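Local coordinates for protein dicer Related Helicase (Caenorhabditis elegans, PDB 6M6Q) that is an RLR-family RNA helicase, probably hydrolysing ATP as it acts on single- and double-stranded RNA, and is represented here by its N-terminal domain, at residues B[64-75]-B[112-123]. Residues are numbered along the deposited sequence; the frame is centred on the assembly and turned at random. Where two conformers were deposited one is given.
Sequences LEEIARMIIDEP and QKVQRRRFSECF
M70 lies over one face of the F119 ring: its CG stands 3.8 Å from the ring centroid and only 4° off the normal, a CH-pi contact, and its SD, over the same face, adds a Met-aromatic one. The bend at chi2 places SD over the ring, with CE near CZ. R118 CG, from the same helix as F119, lies toward the rim of the opposite face. Q115 crosses M70 at about a right angle; in the conformer given, its NE2 makes a weak and doubtful hydrogen bond to M70 O.

Beyond the methionine, I67 meets the F119 ring at its edge with CG1, sets CG2 against F123 CB at 3.8 Å, and, in the conformer given for C122, brings CD1 to its SG. I71 continues this row, its CD1 resting 3.8 Å from S120 CA; V41 of helix 33-42 also touches I71, and F52 and F55 pack on the F123 ring.

Where helix 63-72 ends, R116 runs extended from CG to NE and donates from NH1 to D73 O, 2.8 Å away, with the oxygen at the guanidinium edge, near its plane, and an N-H...O angle of 153°. Q112 OE1 lies over one guanidinium face, and its NE2 comes to 3.4 Å from P75 CB. Replacing R116, with an alanine here, would remove the NH1 donor to D73 O and the contact with P75 CD, and is likely to let the chain after the helix shift.

With axes 8.3 Å apart and N-to-C directions at 144°, this is antiparallel packing of two helices in an all-helical domain, joining helix 63-72 and its exit loop to the C-terminal part of the long helix 94-127.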
ATOM      1  N   LEU B  64     -18.590 -10.511  -6.710  1.00 68.54           N
ATOM      2  CA  LEU B  64     -17.566 -11.571  -6.893  1.00 64.58           C
ATOM      3  C   LEU B  64     -17.571 -12.000  -8.357  1.00 59.20           C
ATOM      4  O   LEU B  64     -16.537 -11.856  -9.007  1.00 62.56           O
ATOM      5  CB  LEU B  64     -17.848 -12.756  -5.967  1.00 64.05           C
ATOM      6  CG  LEU B  64     -16.735 -13.808  -5.881  1.00 63.54           C
ATOM      7  CD1 LEU B  64     -16.935 -14.927  -6.904  1.00 64.24           C
ATOM      8  CD2 LEU B  64     -15.361 -13.182  -6.060  1.00 65.77           C
ATOM      9  N   GLU B  65     -18.732 -12.426  -8.856  1.00 71.52           N
ATOM     10  CA  GLU B  65     -18.952 -12.898 -10.258  1.00 76.40           C
ATOM     11  C   GLU B  65     -18.368 -11.877 -11.251  1.00 70.87           C
ATOM     12  O   GLU B  65     -17.628 -12.307 -12.143  1.00 64.52           O
ATOM     13  CB  GLU B  65     -20.449 -13.122 -10.513  1.00 81.29           C
ATOM     14  CG  GLU B  65     -20.783 -13.616 -11.916  1.00 82.85           C
ATOM     15  CD  GLU B  65     -20.794 -15.120 -12.077  1.00 88.94           C
ATOM     16  OE1 GLU B  65     -21.469 -15.607 -13.010  1.00 90.68           O
ATOM     17  OE2 GLU B  65     -20.130 -15.801 -11.281  1.00 94.62           O
ATOM     18  N   GLU B  66     -18.633 -10.575 -11.058  1.00 65.58           N
ATOM     19  CA  GLU B  66     -18.085  -9.489 -11.926  1.00 77.19           C
ATOM     20  C   GLU B  66     -16.550  -9.596 -11.955  1.00 75.97           C
ATOM     21  O   GLU B  66     -15.973  -9.566 -13.058  1.00 86.30           O
ATOM     22  CB  GLU B  66     -18.515  -8.095 -11.443  1.00 73.31           C
ATOM     23  CG  GLU B  66     -19.925  -7.692 -11.841  1.00 79.14           C
ATOM     24  CD  GLU B  66     -20.343  -6.338 -11.279  1.00 89.81           C
ATOM     25  OE1 GLU B  66     -21.574  -6.040 -11.252  1.00 80.06           O
ATOM     26  OE2 GLU B  66     -19.435  -5.579 -10.854  1.00 92.87           O
ATOM     27  N   ILE B  67     -15.919  -9.668 -10.783  1.00 75.57           N
ATOM     28  CA  ILE B  67     -14.439  -9.651 -10.643  1.00 67.34           C
ATOM     29  C   ILE B  67     -13.870 -10.871 -11.365  1.00 69.27           C
ATOM     30  O   ILE B  67     -13.015 -10.680 -12.264  1.00 65.93           O
ATOM     31  CB  ILE B  67     -14.039  -9.597  -9.167  1.00 66.20           C
ATOM     32  CG1 ILE B  67     -14.281  -8.201  -8.585  1.00 72.08           C
ATOM     33  CG2 ILE B  67     -12.603 -10.038  -8.989  1.00 71.46           C
ATOM     34  CD1 ILE B  67     -14.595  -8.192  -7.112  1.00 72.93           C
ATOM     35  N   ALA B  68     -14.354 -12.068 -11.022  1.00 66.39           N
ATOM     36  CA  ALA B  68     -13.916 -13.346 -11.621  1.00 63.44           C
ATOM     37  C   ALA B  68     -13.940 -13.209 -13.142  1.00 67.18           C
ATOM     38  O   ALA B  68     -12.900 -13.410 -13.755  1.00 66.68           O
ATOM     39  CB  ALA B  68     -14.774 -14.496 -11.148  1.00 58.22           C
ATOM     40  N   ARG B  69     -15.081 -12.836 -13.715  1.00 73.49           N
ATOM     41  CA  ARG B  69     -15.238 -12.677 -15.185  1.00 69.99           C
ATOM     42  C   ARG B  69     -14.145 -11.754 -15.698  1.00 67.28           C
ATOM     43  O   ARG B  69     -13.299 -12.226 -16.471  1.00 66.91           O
ATOM     44  CB  ARG B  69     -16.614 -12.118 -15.532  1.00 76.75           C
ATOM     45  CG  ARG B  69     -17.764 -13.026 -15.133  1.00 78.45           C
ATOM     46  CD  ARG B  69     -17.426 -14.476 -15.381  1.00 82.92           C
ATOM     47  NE  ARG B  69     -18.573 -15.316 -15.131  1.00 91.05           N
ATOM     48  CZ  ARG B  69     -18.735 -16.538 -15.610  1.00 86.51           C
ATOM     49  NH1 ARG B  69     -17.815 -17.087 -16.385  1.00 83.11           N
ATOM     50  NH2 ARG B  69     -19.828 -17.210 -15.308  1.00 85.30           N
ATOM     51  N   MET B  70     -14.110 -10.517 -15.221  1.00 59.29           N
ATOM     52  CA  MET B  70     -13.135  -9.501 -15.686  1.00 61.27           C
ATOM     53  C   MET B  70     -11.725 -10.112 -15.783  1.00 57.81           C
ATOM     54  O   MET B  70     -10.971  -9.666 -16.627  1.00 57.30           O
ATOM     55  CB  MET B  70     -13.112  -8.299 -14.754  1.00 65.12           C
ATOM     56  CG  MET B  70     -14.303  -7.380 -14.956  1.00 79.15           C
ATOM     57  SD  MET B  70     -14.225  -6.470 -16.528  1.00 77.91           S
ATOM     58  CE  MET B  70     -15.174  -5.009 -16.099  1.00 86.07           C
ATOM     59  N   ILE B  71     -11.437 -11.154 -14.997  1.00 59.78           N
ATOM     60  CA  ILE B  71     -10.107 -11.821 -14.928  1.00 58.94           C
ATOM     61  C   ILE B  71     -10.003 -12.900 -16.025  1.00 61.40           C
ATOM     62  O   ILE B  71      -8.934 -12.966 -16.675  1.00 63.63           O
ATOM     63  CB  ILE B  71      -9.856 -12.387 -13.511  1.00 64.22           C
ATOM     64  CG1 ILE B  71      -9.701 -11.270 -12.467  1.00 64.78           C
ATOM     65  CG2 ILE B  71      -8.659 -13.341 -13.499  1.00 66.56           C
ATOM     66  CD1 ILE B  71      -9.783 -11.761 -11.034  1.00 68.35           C
ATOM     67  N   ILE B  72     -11.045 -13.720 -16.220  1.00 60.01           N
ATOM     68  CA  ILE B  72     -10.983 -14.971 -17.051  1.00 62.19           C
ATOM     69  C   ILE B  72     -11.623 -14.750 -18.433  1.00 64.27           C
ATOM     70  O   ILE B  72     -11.269 -15.505 -19.356  1.00 67.63           O
ATOM     71  CB  ILE B  72     -11.629 -16.164 -16.325  1.00 59.94           C
ATOM     72  CG1 ILE B  72     -13.091 -15.896 -15.956  1.00 62.04           C
ATOM     73  CG2 ILE B  72     -10.799 -16.551 -15.118  1.00 64.02           C
ATOM     74  CD1 ILE B  72     -13.804 -17.097 -15.371  1.00 67.35           C
ATOM     75  N   ASP B  73     -12.550 -13.787 -18.559  1.00 70.91           N
ATOM     76  CA  ASP B  73     -13.202 -13.393 -19.848  1.00 69.86           C
ATOM     77  C   ASP B  73     -12.141 -13.277 -20.947  1.00 68.60           C
ATOM     78  O   ASP B  73     -11.104 -12.625 -20.719  1.00 71.24           O
ATOM     79  CB  ASP B  73     -13.969 -12.067 -19.732  1.00 71.02           C
ATOM     80  CG  ASP B  73     -15.421 -12.204 -19.272  1.00 76.93           C
ATOM     81  OD1 ASP B  73     -15.845 -13.354 -18.942  1.00 71.72           O
ATOM     82  OD2 ASP B  73     -16.117 -11.164 -19.233  1.00 67.15           O
ATOM     83  N   GLU B  74     -12.390 -13.924 -22.080  1.00 79.33           N
ATOM     84  CA  GLU B  74     -11.578 -13.836 -23.317  1.00 79.32           C
ATOM     85  C   GLU B  74     -11.649 -12.399 -23.838  1.00 71.49           C
ATOM     86  O   GLU B  74     -12.688 -11.753 -23.763  1.00 68.88           O
ATOM     87  CB  GLU B  74     -12.129 -14.852 -24.329  1.00 91.79           C
ATOM     88  CG  GLU B  74     -11.070 -15.588 -25.134  1.00105.06           C
ATOM     89  CD  GLU B  74     -10.307 -16.649 -24.373  1.00116.37           C
ATOM     90  OE1 GLU B  74     -10.949 -17.411 -23.618  1.00123.69           O
ATOM     91  OE2 GLU B  74      -9.076 -16.739 -24.569  1.00128.38           O
ATOM     92  N   PRO B  75     -10.559 -11.838 -24.374  1.00 71.05           N
ATOM     93  CA  PRO B  75     -10.617 -10.480 -24.934  1.00 75.05           C
ATOM     94  C   PRO B  75     -11.456 -10.393 -26.238  1.00 72.40           C
ATOM     95  O   PRO B  75     -11.454 -11.344 -27.019  1.00 73.85           O
ATOM     96  CB  PRO B  75      -9.125 -10.149 -25.164  1.00 79.60           C
ATOM     97  CG  PRO B  75      -8.445 -11.524 -25.361  1.00 77.11           C
ATOM     98  CD  PRO B  75      -9.247 -12.494 -24.522  1.00 74.45           C
ATOM     99  N   GLN B 112      -5.937  -4.831 -22.033  1.00 62.41           N
ATOM    100  CA  GLN B 112      -6.530  -6.084 -21.484  1.00 64.28           C
ATOM    101  C   GLN B 112      -5.779  -6.467 -20.200  1.00 59.22           C
ATOM    102  O   GLN B 112      -6.444  -6.847 -19.228  1.00 59.05           O
ATOM    103  CB  GLN B 112      -6.496  -7.203 -22.536  1.00 70.91           C
ATOM    104  CG  GLN B 112      -7.174  -8.500 -22.093  1.00 85.92           C
ATOM    105  CD  GLN B 112      -8.679  -8.392 -22.063  1.00 95.98           C
ATOM    106  OE1 GLN B 112      -9.348  -9.045 -21.266  1.00110.27           O
ATOM    107  NE2 GLN B 112      -9.230  -7.592 -22.963  1.00115.01           N
ATOM    108  N   LYS B 113      -4.452  -6.306 -20.204  1.00 55.62           N
ATOM    109  CA  LYS B 113      -3.540  -6.610 -19.071  1.00 58.54           C
ATOM    110  C   LYS B 113      -3.892  -5.709 -17.882  1.00 55.56           C
ATOM    111  O   LYS B 113      -3.956  -6.214 -16.747  1.00 61.13           O
ATOM    112  CB  LYS B 113      -2.080  -6.403 -19.501  1.00 63.69           C
ATOM    113  CG  LYS B 113      -1.110  -7.520 -19.104  1.00 70.84           C
ATOM    114  CD  LYS B 113       0.300  -7.335 -19.634  1.00 79.05           C
ATOM    115  CE  LYS B 113       1.171  -6.510 -18.708  1.00 89.98           C
ATOM    116  NZ  LYS B 113       2.579  -6.469 -19.170  1.00 99.77           N
ATOM    117  N   VAL B 114      -4.184  -4.445 -18.155  1.00 51.46           N
ATOM    118  CA  VAL B 114      -4.496  -3.387 -17.156  1.00 52.41           C
ATOM    119  C   VAL B 114      -5.805  -3.754 -16.434  1.00 51.62           C
ATOM    120  O   VAL B 114      -5.851  -3.629 -15.204  1.00 55.77           O
ATOM    121  CB  VAL B 114      -4.564  -2.004 -17.841  1.00 53.05           C
ATOM    122  CG1 VAL B 114      -5.375  -1.008 -17.052  1.00 51.76           C
ATOM    123  CG2 VAL B 114      -3.173  -1.444 -18.115  1.00 56.66           C
ATOM    124  N   GLN B 115      -6.807  -4.238 -17.169  1.00 53.83           N
ATOM    125  CA  GLN B 115      -8.110  -4.709 -16.613  0.50 52.49           C
ATOM    126  C   GLN B 115      -7.878  -5.977 -15.772  1.00 53.76           C
ATOM    127  O   GLN B 115      -8.349  -6.036 -14.590  1.00 55.06           O
ATOM    128  CB  GLN B 115      -9.089  -4.981 -17.758  0.50 50.69           C
ATOM    129  CG  GLN B 115     -10.509  -5.263 -17.295  0.50 49.58           C
ATOM    130  CD  GLN B 115     -11.399  -5.660 -18.442  0.50 48.67           C
ATOM    131  OE1 GLN B 115     -11.865  -4.821 -19.217  0.50 46.50           O
ATOM    132  NE2 GLN B 115     -11.651  -6.954 -18.549  0.50 42.49           N
ATOM    133  N   ARG B 116      -7.183  -6.951 -16.337  1.00 53.10           N
ATOM    134  CA  ARG B 116      -6.926  -8.229 -15.643  1.00 55.62           C
ATOM    135  C   ARG B 116      -6.186  -7.958 -14.323  1.00 57.34           C
ATOM    136  O   ARG B 116      -6.651  -8.448 -13.292  1.00 51.87           O
ATOM    137  CB  ARG B 116      -6.194  -9.199 -16.559  1.00 58.86           C
ATOM    138  CG  ARG B 116      -7.134 -10.190 -17.214  1.00 56.58           C
ATOM    139  CD  ARG B 116      -6.500 -10.956 -18.335  1.00 61.19           C
ATOM    140  NE  ARG B 116      -7.531 -11.559 -19.153  1.00 66.69           N
ATOM    141  CZ  ARG B 116      -7.325 -12.143 -20.315  1.00 66.99           C
ATOM    142  NH1 ARG B 116      -8.346 -12.656 -20.978  1.00 74.36           N
ATOM    143  NH2 ARG B 116      -6.101 -12.252 -20.796  1.00 68.14           N
ATOM    144  N   ARG B 117      -5.139  -7.132 -14.339  1.00 55.97           N
ATOM    145  CA  ARG B 117      -4.367  -6.790 -13.106  1.00 63.88           C
ATOM    146  C   ARG B 117      -5.248  -6.058 -12.092  1.00 61.00           C
ATOM    147  O   ARG B 117      -5.142  -6.359 -10.910  1.00 60.43           O
ATOM    148  CB  ARG B 117      -3.144  -5.937 -13.409  1.00 57.77           C
ATOM    149  CG  ARG B 117      -1.865  -6.619 -12.985  1.00 71.44           C
ATOM    150  CD  ARG B 117      -1.273  -6.101 -11.703  1.00 69.76           C
ATOM    151  NE  ARG B 117       0.094  -5.718 -12.002  1.00 71.80           N
ATOM    152  CZ  ARG B 117       1.057  -5.585 -11.117  1.00 76.40           C
ATOM    153  NH1 ARG B 117       0.827  -5.820  -9.843  1.00 82.84           N
ATOM    154  NH2 ARG B 117       2.262  -5.207 -11.511  1.00 84.26           N
ATOM    155  N   ARG B 118      -6.033  -5.096 -12.541  1.00 56.18           N
ATOM    156  CA  ARG B 118      -6.900  -4.285 -11.664  1.00 57.66           C
ATOM    157  C   ARG B 118      -7.845  -5.211 -10.867  1.00 58.94           C
ATOM    158  O   ARG B 118      -7.928  -5.068  -9.614  1.00 52.50           O
ATOM    159  CB  ARG B 118      -7.666  -3.282 -12.516  1.00 58.10           C
ATOM    160  CG  ARG B 118      -8.752  -2.532 -11.776  1.00 61.36           C
ATOM    161  CD  ARG B 118      -9.340  -1.528 -12.720  1.00 74.04           C
ATOM    162  NE  ARG B 118     -10.670  -1.127 -12.330  1.00 89.13           N
ATOM    163  CZ  ARG B 118     -11.283  -0.047 -12.788  1.00 94.93           C
ATOM    164  NH1 ARG B 118     -10.668   0.746 -13.656  1.00 94.65           N
ATOM    165  NH2 ARG B 118     -12.501   0.247 -12.371  1.00 92.99           N
ATOM    166  N   PHE B 119      -8.531  -6.114 -11.552  1.00 51.53           N
ATOM    167  CA  PHE B 119      -9.588  -6.955 -10.952  1.00 57.04           C
ATOM    168  C   PHE B 119      -8.956  -8.141 -10.197  1.00 58.03           C
ATOM    169  O   PHE B 119      -9.561  -8.601  -9.213  1.00 49.55           O
ATOM    170  CB  PHE B 119     -10.606  -7.344 -12.020  1.00 60.75           C
ATOM    171  CG  PHE B 119     -11.503  -6.196 -12.407  1.00 63.52           C
ATOM    172  CD1 PHE B 119     -12.575  -5.829 -11.604  1.00 65.03           C
ATOM    173  CD2 PHE B 119     -11.222  -5.422 -13.521  1.00 60.12           C
ATOM    174  CE1 PHE B 119     -13.375  -4.749 -11.947  1.00 72.25           C
ATOM    175  CE2 PHE B 119     -12.017  -4.341 -13.856  1.00 65.15           C
ATOM    176  CZ  PHE B 119     -13.087  -3.999 -13.066  1.00 67.34           C
ATOM    177  N   SER B 120      -7.764  -8.590 -10.603  1.00 56.25           N
ATOM    178  CA  SER B 120      -6.955  -9.594  -9.856  1.00 55.65           C
ATOM    179  C   SER B 120      -6.592  -9.019  -8.479  1.00 55.35           C
ATOM    180  O   SER B 120      -6.800  -9.713  -7.472  1.00 54.09           O
ATOM    181  CB  SER B 120      -5.716  -9.987 -10.612  1.00 56.31           C
ATOM    182  OG  SER B 120      -6.034 -10.770 -11.740  1.00 61.72           O
ATOM    183  N   GLU B 121      -6.079  -7.786  -8.459  1.00 55.34           N
ATOM    184  CA  GLU B 121      -5.670  -7.059  -7.229  1.00 56.33           C
ATOM    185  C   GLU B 121      -6.896  -6.750  -6.371  1.00 57.38           C
ATOM    186  O   GLU B 121      -6.754  -6.756  -5.156  1.00 54.17           O
ATOM    187  CB  GLU B 121      -4.897  -5.790  -7.581  1.00 58.21           C
ATOM    188  CG  GLU B 121      -3.518  -6.073  -8.174  1.00 62.29           C
ATOM    189  CD  GLU B 121      -2.338  -5.679  -7.313  1.00 66.43           C
ATOM    190  OE1 GLU B 121      -1.208  -5.809  -7.794  1.00 77.34           O
ATOM    191  OE2 GLU B 121      -2.554  -5.216  -6.177  1.00 77.89           O
ATOM    192  N   CYS B 122      -8.065  -6.533  -6.978  1.00 64.42           N
ATOM    193  CA  CYS B 122      -9.331  -6.305  -6.233  0.50 59.50           C
ATOM    194  C   CYS B 122      -9.736  -7.588  -5.501  1.00 60.45           C
ATOM    195  O   CYS B 122     -10.211  -7.486  -4.364  1.00 73.68           O
ATOM    196  CB  CYS B 122     -10.464  -5.846  -7.139  0.50 58.20           C
ATOM    197  SG  CYS B 122     -12.036  -5.673  -6.254  0.50 60.16           S
ATOM    198  N   PHE B 123      -9.534  -8.744  -6.116  1.00 58.71           N
ATOM    199  CA  PHE B 123      -9.870 -10.054  -5.499  1.00 58.91           C
ATOM    200  C   PHE B 123      -8.879 -10.342  -4.365  1.00 59.90           C
ATOM    201  O   PHE B 123      -9.318 -10.500  -3.210  1.00 59.26           O
ATOM    202  CB  PHE B 123      -9.872 -11.158  -6.543  1.00 54.83           C
ATOM    203  CG  PHE B 123      -9.848 -12.556  -5.993  1.00 54.96           C
ATOM    204  CD1 PHE B 123     -10.963 -13.099  -5.385  1.00 58.70           C
ATOM    205  CD2 PHE B 123      -8.742 -13.356  -6.167  1.00 57.53           C
ATOM    206  CE1 PHE B 123     -10.975 -14.421  -4.978  1.00 63.01           C
ATOM    207  CE2 PHE B 123      -8.754 -14.681  -5.762  1.00 60.56           C
ATOM    208  CZ  PHE B 123      -9.868 -15.207  -5.153  1.00 65.04           C
TER